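Local coordinates for protein RnfH (Haemophilus influenzae, PDB 2HJ1), which is of unknown function but belongs to the ubiquitin-like RnfH family and forms a three-dimensional domain-swapped dimer, at the interface of chains A and B. Numbering follows the deposited sequence. Chains: chain A/B, Hypothetical protein.

Both chains exchange their C-terminal parts, and the four contacts follow that exchange. Contact 2 and contact 4, about 11 Å apart between C-alpha centres, share strand 79-83 of chain B, which lies between strands 12-21 and 60-65 of chain A. Contact 3, about 14 Å from each, joins the strands near residue 63 of both chains and brings in the start of strand 79-82 of chain A. Contact 1 is about 12 Å from contact 3 and 26 Å from contact 2; there the chain A segment ahead of that strand meets a chain B helix. Two-fold symmetry repeats every contact, so each subunit completes the other.

Contact 1: the interface of chains A and B. Residues chain A 68-70, 72, 74; chain B 37-39.
A:Leu70 packs against B:Val38 and B:Gln39, where a loop of one chain meets the first turn of helix 38-45 of the other in this domain-swapped dimer. The opening amides of a helix have no carbonyl partner in a preceding turn, and here the loop supplies two. The carbonyl O of A:Leu70 takes B:Gln39 N at 3.1 Å, in the carbonyl plane and on a lone pair. A:Asp72 O receives B:Val38 N at 2.9 Å, almost along the C=O axis. The helix start may favour these partly negative oxygens.

B:Val38 suits the place because its branched side chain serves two directions at once. With CG1 anti to the backbone N (chi1 176°), that methyl meets A:Ile68 CD1 tip to tip at 3.8 Å and also touches A:Leu70 CD2. CG2 turns instead to A:Asp72 CB and A:Leu74 CD2, and the leucine side chain crosses it at about a right angle. B:Gln39 lays its methylene CB 3.8 Å from A:Leu70 CB, while its amide nitrogen NE2 passes the CD1 methyl of that leucine. Within chain A the loop is braced by A:Lys69 N, which donates to the carboxylate oxygen A:Asp72 OD2 at 3.0 Å from above the carboxylate plane.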
loop_
_atom_site.group_PDB
_atom_site.type_symbol
_atom_site.label_atom_id
_atom_site.label_comp_id
_atom_site.label_asym_id
_atom_site.label_seq_id
_atom_site.Cartn_x
_atom_site.Cartn_y
_atom_site.Cartn_z
ATOM N N ILE A 68 -3.153 2.275 9.235
ATOM C CA ILE A 68 -2.342 1.469 10.125
ATOM C C ILE A 68 -2.067 1.753 11.565
ATOM O O ILE A 68 -2.512 2.763 12.084
ATOM C CB ILE A 68 -1.015 1.153 9.325
ATOM C CG1 ILE A 68 -0.133 2.388 9.123
ATOM C CG2 ILE A 68 -1.380 0.723 7.886
ATOM C CD1 ILE A 68 0.748 2.815 10.331
ATOM N N LYS A 69 -1.338 0.833 12.197
ATOM C CA LYS A 69 -0.864 1.018 13.575
ATOM C C LYS A 69 0.641 1.221 13.654
ATOM O O LYS A 69 1.417 0.549 12.925
ATOM C CB LYS A 69 -1.297 -0.153 14.475
ATOM C CG LYS A 69 -2.844 -0.266 14.578
ATOM C CD LYS A 69 -3.260 -1.522 15.303
ATOM C CE LYS A 69 -4.792 -1.625 15.354
ATOM N NZ LYS A 69 -5.184 -2.933 15.999
ATOM N N LEU A 70 1.057 2.133 14.542
ATOM C CA LEU A 70 2.485 2.403 14.730
ATOM C C LEU A 70 3.185 1.158 15.177
ATOM O O LEU A 70 4.398 1.020 15.018
ATOM C CB LEU A 70 2.760 3.564 15.691
ATOM C CG LEU A 70 2.341 4.922 15.089
ATOM C CD1 LEU A 70 2.616 6.050 16.087
ATOM C CD2 LEU A 70 3.127 5.205 13.798
ATOM N N ASP A 72 2.420 -1.965 13.975
ATOM C CA ASP A 72 2.537 -2.928 12.871
ATOM C C ASP A 72 4.003 -3.265 12.524
ATOM O O ASP A 72 4.905 -2.383 12.480
ATOM C CB ASP A 72 1.773 -2.433 11.636
ATOM C CG ASP A 72 0.253 -2.449 11.842
ATOM O OD1 ASP A 72 -0.216 -3.087 12.820
ATOM O OD2 ASP A 72 -0.495 -1.845 11.033
ATOM N N LEU A 74 6.780 -4.277 10.006
ATOM C CA LEU A 74 6.991 -4.069 8.571
ATOM C C LEU A 74 7.341 -5.383 7.867
ATOM O O LEU A 74 8.027 -6.227 8.440
ATOM C CB LEU A 74 8.111 -3.050 8.380
ATOM C CG LEU A 74 7.689 -1.618 8.765
ATOM C CD1 LEU A 74 8.897 -0.660 8.819
ATOM C CD2 LEU A 74 6.588 -1.086 7.815
ATOM N N THR B 37 9.139 -2.099 13.630
ATOM C CA THR B 37 7.775 -1.649 13.475
ATOM C C THR B 37 7.729 -0.358 12.657
ATOM O O THR B 37 8.746 0.297 12.486
ATOM C CB THR B 37 7.172 -1.288 14.842
ATOM O OG1 THR B 37 8.081 -0.377 15.452
ATOM C CG2 THR B 37 7.023 -2.568 15.733
ATOM N N VAL B 38 6.533 0.033 12.227
ATOM C CA VAL B 38 6.325 1.350 11.604
ATOM C C VAL B 38 6.963 2.505 12.403
ATOM O O VAL B 38 7.722 3.295 11.865
ATOM C CB VAL B 38 4.832 1.595 11.457
ATOM C CG1 VAL B 38 4.548 2.958 10.913
ATOM C CG2 VAL B 38 4.189 0.459 10.529
ATOM N N GLN B 39 6.667 2.600 13.708
ATOM C CA GLN B 39 7.173 3.731 14.499
ATOM C C GLN B 39 8.691 3.691 14.572
ATOM O O GLN B 39 9.365 4.709 14.459
ATOM C CB GLN B 39 6.570 3.673 15.934
ATOM C CG GLN B 39 7.065 4.817 16.859
ATOM C CD GLN B 39 6.488 4.625 18.252
ATOM O OE1 GLN B 39 7.153 4.094 19.165
ATOM N NE2 GLN B 39 5.217 4.900 18.368
#

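Contact 2: the interface of chains A and B. Residues chain A 20, 54, 59-61; chain B 82-84.
The ring of B:Tyr83 carries A:Lys60 on one face, with the lysine CB 3.5 Å from the ring centroid in a CH-pi contact, in the ubiquitin-like, beta-grasp sheet of the RnfH family, which domain swapping completes. Farther along the lysine, CD runs past the rim atom CE2 of the ring at 3.6 Å. The tyrosine CG lies between its backbone N and carbonyl carbon (chi1 52°), which sets one face of the ring against the stem of A:Lys60. A lysine suits the spot: its aliphatic stem covers the aromatic face while its amine continues to water 2, which also contacts B:Arg84 O.

Strand 79-83 of chain B runs antiparallel to strand 60-65 of chain A, with B:Tyr83 N donating to A:Lys60 O at 3.0 Å. The carbonyl O of B:Tyr83 accepts twice, from A:Lys60 N at 2.9 Å and from the side-chain amide A:Asn59 ND2 at 3.0 Å. These donors come from opposite faces of the carbonyl plane; the asparagine nitrogen stands well above it, 70° out, and does not use a lone pair. Asparagine thus adds a second grip where the strand ends. On the other flank A:Ala20 N donates to B:Ile82 O at 3.0 Å, and water 1 links A:Ala20 O to B:Arg84 N. B:Ile82 sends its branch methyl CG2 to A:Asn59 CB and, at 4.0 Å, to A:Ile54 CG2.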
loop_
_atom_site.group_PDB
_atom_site.type_symbol
_atom_site.label_atom_id
_atom_site.label_comp_id
_atom_site.label_asym_id
_atom_site.label_seq_id
_atom_site.Cartn_x
_atom_site.Cartn_y
_atom_site.Cartn_z
ATOM N N ALA A 20 -4.734 0.408 -13.180
ATOM C CA ALA A 20 -4.125 1.523 -13.887
ATOM C C ALA A 20 -3.543 1.022 -15.181
ATOM O O ALA A 20 -2.630 0.181 -15.197
ATOM C CB ALA A 20 -2.994 2.186 -13.008
ATOM N N ILE A 54 -5.320 -8.651 -17.963
ATOM C CA ILE A 54 -4.759 -8.759 -16.608
ATOM C C ILE A 54 -4.305 -10.193 -16.387
ATOM O O ILE A 54 -5.060 -11.152 -16.647
ATOM C CB ILE A 54 -5.736 -8.339 -15.524
ATOM C CG1 ILE A 54 -6.100 -6.855 -15.687
ATOM C CG2 ILE A 54 -5.160 -8.618 -14.128
ATOM C CD1 ILE A 54 -7.137 -6.344 -14.686
ATOM N N ASN A 59 1.137 -9.093 -13.785
ATOM C CA ASN A 59 0.760 -7.735 -13.297
ATOM C C ASN A 59 1.310 -7.480 -11.922
ATOM O O ASN A 59 1.514 -8.417 -11.144
ATOM C CB ASN A 59 -0.739 -7.498 -13.307
ATOM C CG ASN A 59 -1.219 -7.168 -14.672
ATOM O OD1 ASN A 59 -1.430 -8.060 -15.494
ATOM N ND2 ASN A 59 -1.358 -5.875 -14.961
ATOM N N LYS A 60 1.618 -6.214 -11.653
ATOM C CA LYS A 60 1.986 -5.788 -10.313
ATOM C C LYS A 60 0.685 -5.705 -9.530
ATOM O O LYS A 60 -0.313 -5.225 -10.054
ATOM C CB LYS A 60 2.670 -4.421 -10.363
ATOM C CG LYS A 60 4.130 -4.554 -10.849
ATOM C CD LYS A 60 5.043 -3.649 -10.126
ATOM C CE LYS A 60 6.393 -3.598 -10.769
ATOM N NZ LYS A 60 6.701 -2.135 -10.972
ATOM N N ILE A 61 0.682 -6.223 -8.311
ATOM C CA ILE A 61 -0.502 -6.156 -7.453
ATOM C C ILE A 61 -0.058 -5.843 -6.048
ATOM O O ILE A 61 0.758 -6.545 -5.456
ATOM C CB ILE A 61 -1.349 -7.491 -7.403
ATOM C CG1 ILE A 61 -1.771 -7.926 -8.820
ATOM C CG2 ILE A 61 -2.649 -7.260 -6.577
ATOM C CD1 ILE A 61 -2.265 -9.410 -8.896
ATOM N N ILE B 82 -3.846 -2.839 -9.190
ATOM C CA ILE B 82 -3.291 -3.694 -10.201
ATOM C C ILE B 82 -2.704 -2.776 -11.266
ATOM O O ILE B 82 -3.331 -1.804 -11.650
ATOM C CB ILE B 82 -4.378 -4.640 -10.829
ATOM C CG1 ILE B 82 -5.021 -5.559 -9.761
ATOM C CG2 ILE B 82 -3.783 -5.434 -12.064
ATOM C CD1 ILE B 82 -6.372 -6.175 -10.255
ATOM N N TYR B 83 -1.476 -3.049 -11.696
ATOM C CA TYR B 83 -0.862 -2.186 -12.685
ATOM C C TYR B 83 0.165 -2.962 -13.487
ATOM O O TYR B 83 0.381 -4.147 -13.249
ATOM C CB TYR B 83 -0.303 -0.871 -12.040
ATOM C CG TYR B 83 0.594 -1.040 -10.865
ATOM C CD1 TYR B 83 0.092 -1.461 -9.634
ATOM C CD2 TYR B 83 1.948 -0.746 -10.966
ATOM C CE1 TYR B 83 0.896 -1.625 -8.559
ATOM C CE2 TYR B 83 2.779 -0.853 -9.873
ATOM C CZ TYR B 83 2.258 -1.293 -8.681
ATOM O OH TYR B 83 3.077 -1.424 -7.586
ATOM N N ARG B 84 0.775 -2.294 -14.445
ATOM C CA ARG B 84 1.681 -2.953 -15.397
ATOM C C ARG B 84 3.129 -2.689 -15.049
ATOM O O ARG B 84 3.489 -1.560 -14.734
ATOM C CB ARG B 84 1.389 -2.477 -16.823
ATOM C CG ARG B 84 -0.099 -2.212 -17.080
ATOM C CD ARG B 84 -0.615 -2.971 -18.267
ATOM N NE ARG B 84 -0.377 -2.343 -19.565
ATOM C CZ ARG B 84 -1.326 -2.106 -20.483
ATOM N NH1 ARG B 84 -2.599 -2.418 -20.265
ATOM N NH2 ARG B 84 -0.998 -1.547 -21.640
HETATM O O HOH W 1 0.067 0.428 -15.028
HETATM O O HOH W 2 4.849 -0.794 -12.494
#

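Contact 3: the interface of chains A and B. Residues chain A 63, 77-79; chain B 63-66.
Strand 61-65 of chain B is flanked by two pieces of chain A, strand 60-65 on one side and the start of strand 79-82, with the loop before it, on the other. Both pairings are antiparallel. In the ubiquitin-like RnfH fold the pairing with strand 79-82 probably replaces one that an unswapped monomer would make within itself, whereas the meeting of equivalent strands near A:Ile63 is likely to be created by the domain swap.

A:Ile63 and B:Ser65 exchange backbone bonds in both directions, including A:Ile63 N to B:Ser65 O at 2.9 Å. Across the other edge A:Arg79 N donates to B:Phe64 O at 2.7 Å, and B:Phe64 N returns a bond to A:Arg79 O.

The arginine bends at chi3 (65°), which brings its guanidinium nearly parallel to the ring of B:Phe64, the planes 9° apart, but offset. A:Arg79 NH2 lies above the CB-CG-CD2 rim, 3.5 Å from B:Phe64 CG, with the rest of the group beyond the ring. Phenylalanine gives the flat guanidinium an apolar rim to lie against. The small hydroxyl of B:Ser65 fits close to the strands and donates from OG to the carboxylate oxygen A:Asp78 OD1 at 2.8 Å, 37° above the carboxylate plane. Its OG also touches water 3, which reaches A:Ile63 O at 3.0 Å. Beside it, B:Ile63 CG2 packs against the carboxyl carbon A:Asp78 CG at 3.7 Å.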
loop_
_atom_site.group_PDB
_atom_site.type_symbol
_atom_site.label_atom_id
_atom_site.label_comp_id
_atom_site.label_asym_id
_atom_site.label_seq_id
_atom_site.Cartn_x
_atom_site.Cartn_y
_atom_site.Cartn_z
ATOM N N ILE A 63 -1.409 -3.771 -2.130
ATOM C CA ILE A 63 -2.564 -3.495 -1.298
ATOM C C ILE A 63 -2.221 -2.227 -0.537
ATOM O O ILE A 63 -1.226 -2.174 0.204
ATOM C CB ILE A 63 -2.761 -4.618 -0.248
ATOM C CG1 ILE A 63 -2.931 -6.024 -0.871
ATOM C CG2 ILE A 63 -3.857 -4.309 0.774
ATOM C CD1 ILE A 63 -4.088 -6.177 -1.801
ATOM N N GLY A 77 9.316 -4.814 1.287
ATOM C CA GLY A 77 8.635 -3.975 0.303
ATOM C C GLY A 77 7.502 -3.092 0.829
ATOM O O GLY A 77 6.803 -2.481 0.023
ATOM N N ASP A 78 7.295 -3.022 2.144
ATOM C CA ASP A 78 6.268 -2.082 2.672
ATOM C C ASP A 78 6.701 -0.628 2.429
ATOM O O ASP A 78 7.845 -0.267 2.668
ATOM C CB ASP A 78 6.029 -2.299 4.174
ATOM C CG ASP A 78 4.998 -3.403 4.470
ATOM O OD1 ASP A 78 4.327 -3.887 3.524
ATOM O OD2 ASP A 78 4.839 -3.773 5.671
ATOM N N ARG A 79 5.790 0.176 1.892
ATOM C CA ARG A 79 6.040 1.599 1.803
ATOM C C ARG A 79 5.150 2.328 2.810
ATOM O O ARG A 79 3.911 2.342 2.684
ATOM C CB ARG A 79 5.807 2.151 0.391
ATOM C CG ARG A 79 6.067 3.641 0.327
ATOM C CD ARG A 79 5.916 4.189 -1.074
ATOM N NE ARG A 79 4.538 4.081 -1.586
ATOM C CZ ARG A 79 4.188 3.468 -2.722
ATOM N NH1 ARG A 79 5.107 2.865 -3.487
ATOM N NH2 ARG A 79 2.910 3.469 -3.110
ATOM N N ILE B 63 -0.011 2.262 4.426
ATOM C CA ILE B 63 1.127 1.430 3.989
ATOM C C ILE B 63 0.736 0.844 2.663
ATOM O O ILE B 63 -0.365 0.299 2.525
ATOM C CB ILE B 63 1.466 0.344 4.992
ATOM C CG1 ILE B 63 2.237 0.958 6.174
ATOM C CG2 ILE B 63 2.387 -0.745 4.391
ATOM C CD1 ILE B 63 2.414 0.010 7.345
ATOM N N PHE B 64 1.606 1.007 1.670
ATOM C CA PHE B 64 1.477 0.274 0.422
ATOM C C PHE B 64 2.357 -0.956 0.462
ATOM O O PHE B 64 3.595 -0.852 0.611
ATOM C CB PHE B 64 1.825 1.118 -0.802
ATOM C CG PHE B 64 1.507 0.424 -2.112
ATOM C CD1 PHE B 64 0.194 0.199 -2.489
ATOM C CD2 PHE B 64 2.505 -0.039 -2.936
ATOM C CE1 PHE B 64 -0.110 -0.446 -3.671
ATOM C CE2 PHE B 64 2.197 -0.712 -4.170
ATOM C CZ PHE B 64 0.889 -0.898 -4.517
ATOM N N SER B 65 1.717 -2.122 0.326
ATOM C CA SER B 65 2.397 -3.418 0.430
ATOM C C SER B 65 2.471 -4.074 -0.959
ATOM O O SER B 65 1.462 -4.144 -1.669
ATOM C CB SER B 65 1.605 -4.357 1.332
ATOM O OG SER B 65 1.639 -3.952 2.693
ATOM N N ARG B 66 3.661 -4.535 -1.330
ATOM C CA ARG B 66 3.911 -5.189 -2.640
ATOM C C ARG B 66 5.297 -5.770 -2.626
ATOM O O ARG B 66 6.238 -5.107 -2.168
ATOM C CB ARG B 66 3.829 -4.219 -3.830
ATOM C CG ARG B 66 3.606 -4.920 -5.191
ATOM C CD ARG B 66 3.880 -4.017 -6.408
ATOM N NE ARG B 66 5.292 -3.641 -6.543
ATOM C CZ ARG B 66 6.268 -4.484 -6.913
ATOM N NH1 ARG B 66 7.507 -4.025 -7.014
ATOM N NH2 ARG B 66 6.005 -5.777 -7.180
HETATM O O HOH W 3 -0.906 -2.824 3.158
HETATM O O HOH W 4 2.424 -5.243 5.606
#

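Contact 4: the interface of chains A and B. Residues chain A 16, 18, 25, 27; chain B 78-80.
B:Arg79 and A:Glu16 cross obliquely, the carboxylate and guanidinium planes 50° apart. A bend at chi3 (-81°) in an otherwise extended chain turns the arginine's NE edge to the glutamate, and both NE and NH1 donate to the same carboxylate oxygen, OE1, with the NE salt bridge at 3.1 Å and NH1 at 3.3 Å. OE1 lies in the guanidinium plane, yet both nitrogens approach it from above the same face of the carboxylate. Arginine suits this place because its planar head can use several edges and a face at once.

On one face sits the A:Leu27 methyl CD1, 3.3 Å above the plane and offset toward the rim. The leucine side chain crosses the arginine at about a right angle and probably helps keep water from that face. Nearer the backbone, A:Glu16 CB lies on B:Arg79 CG at 3.7 Å.

Strand 12-21 of chain A pairs in parallel with strand 79-83 of chain B, as the first and last strands of a ubiquitin-like fold do. A:Glu16 contributes N to B:Asp78 O and accepts B:Ile80 N on its own O; A:Ala18 N donates to B:Ile80 O at 2.8 Å. At the arginine's far corner, NH2 makes a hydrogen bond to the phenol oxygen A:Tyr25 OH at 3.0 Å.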
loop_
_atom_site.group_PDB
_atom_site.type_symbol
_atom_site.label_atom_id
_atom_site.label_comp_id
_atom_site.label_asym_id
_atom_site.label_seq_id
_atom_site.Cartn_x
_atom_site.Cartn_y
_atom_site.Cartn_z
ATOM N N GLU A 16 -11.621 -1.409 -2.209
ATOM C CA GLU A 16 -11.569 -0.900 -3.562
ATOM C C GLU A 16 -10.641 -1.753 -4.370
ATOM O O GLU A 16 -9.763 -2.389 -3.812
ATOM C CB GLU A 16 -11.071 0.542 -3.574
ATOM C CG GLU A 16 -12.055 1.526 -2.904
ATOM C CD GLU A 16 -11.531 2.952 -2.930
ATOM O OE1 GLU A 16 -10.377 3.158 -2.478
ATOM O OE2 GLU A 16 -12.261 3.850 -3.436
ATOM N N ALA A 18 -8.405 -1.106 -8.052
ATOM C CA ALA A 18 -8.028 -0.196 -9.144
ATOM C C ALA A 18 -7.194 -0.917 -10.163
ATOM O O ALA A 18 -6.440 -1.819 -9.829
ATOM C CB ALA A 18 -7.246 0.966 -8.591
ATOM N N TYR A 25 -7.748 5.082 -15.889
ATOM C CA TYR A 25 -7.638 4.615 -14.533
ATOM C C TYR A 25 -8.997 4.076 -14.117
ATOM O O TYR A 25 -9.966 4.814 -14.055
ATOM C CB TYR A 25 -7.220 5.752 -13.605
ATOM C CG TYR A 25 -7.017 5.320 -12.182
ATOM C CD1 TYR A 25 -5.959 4.497 -11.839
ATOM C CD2 TYR A 25 -7.870 5.754 -11.172
ATOM C CE1 TYR A 25 -5.761 4.095 -10.542
ATOM C CE2 TYR A 25 -7.674 5.349 -9.854
ATOM C CZ TYR A 25 -6.618 4.531 -9.557
ATOM O OH TYR A 25 -6.427 4.097 -8.265
ATOM N N LEU A 27 -11.384 2.455 -11.215
ATOM C CA LEU A 27 -11.519 2.320 -9.767
ATOM C C LEU A 27 -12.931 1.907 -9.421
ATOM O O LEU A 27 -13.893 2.518 -9.911
ATOM C CB LEU A 27 -11.137 3.626 -9.036
ATOM C CG LEU A 27 -11.191 3.683 -7.486
ATOM C CD1 LEU A 27 -10.218 2.751 -6.790
ATOM C CD2 LEU A 27 -10.978 5.156 -6.935
ATOM N N ASP B 78 -9.094 -1.383 2.575
ATOM C CA ASP B 78 -7.997 -1.815 1.686
ATOM C C ASP B 78 -8.323 -1.482 0.239
ATOM O O ASP B 78 -9.475 -1.574 -0.190
ATOM C CB ASP B 78 -7.698 -3.297 1.822
ATOM C CG ASP B 78 -6.798 -3.612 3.009
ATOM O OD1 ASP B 78 -6.220 -2.690 3.660
ATOM O OD2 ASP B 78 -6.668 -4.819 3.317
ATOM N N ARG B 79 -7.306 -1.049 -0.499
ATOM C CA ARG B 79 -7.417 -0.945 -1.940
ATOM C C ARG B 79 -6.379 -1.854 -2.587
ATOM O O ARG B 79 -5.195 -1.775 -2.258
ATOM C CB ARG B 79 -7.191 0.478 -2.424
ATOM C CG ARG B 79 -7.374 0.584 -3.927
ATOM C CD ARG B 79 -6.858 1.924 -4.446
ATOM N NE ARG B 79 -7.831 2.992 -4.238
ATOM C CZ ARG B 79 -7.687 4.256 -4.652
ATOM N NH1 ARG B 79 -8.651 5.150 -4.402
ATOM N NH2 ARG B 79 -6.596 4.630 -5.321
ATOM N N ILE B 80 -6.845 -2.677 -3.515
ATOM C CA ILE B 80 -6.014 -3.543 -4.328
ATOM C C ILE B 80 -5.665 -2.749 -5.565
ATOM O O ILE B 80 -6.561 -2.281 -6.295
ATOM C CB ILE B 80 -6.815 -4.820 -4.744
ATOM C CG1 ILE B 80 -7.270 -5.613 -3.506
ATOM C CG2 ILE B 80 -6.036 -5.651 -5.796
ATOM C CD1 ILE B 80 -8.317 -6.679 -3.795
#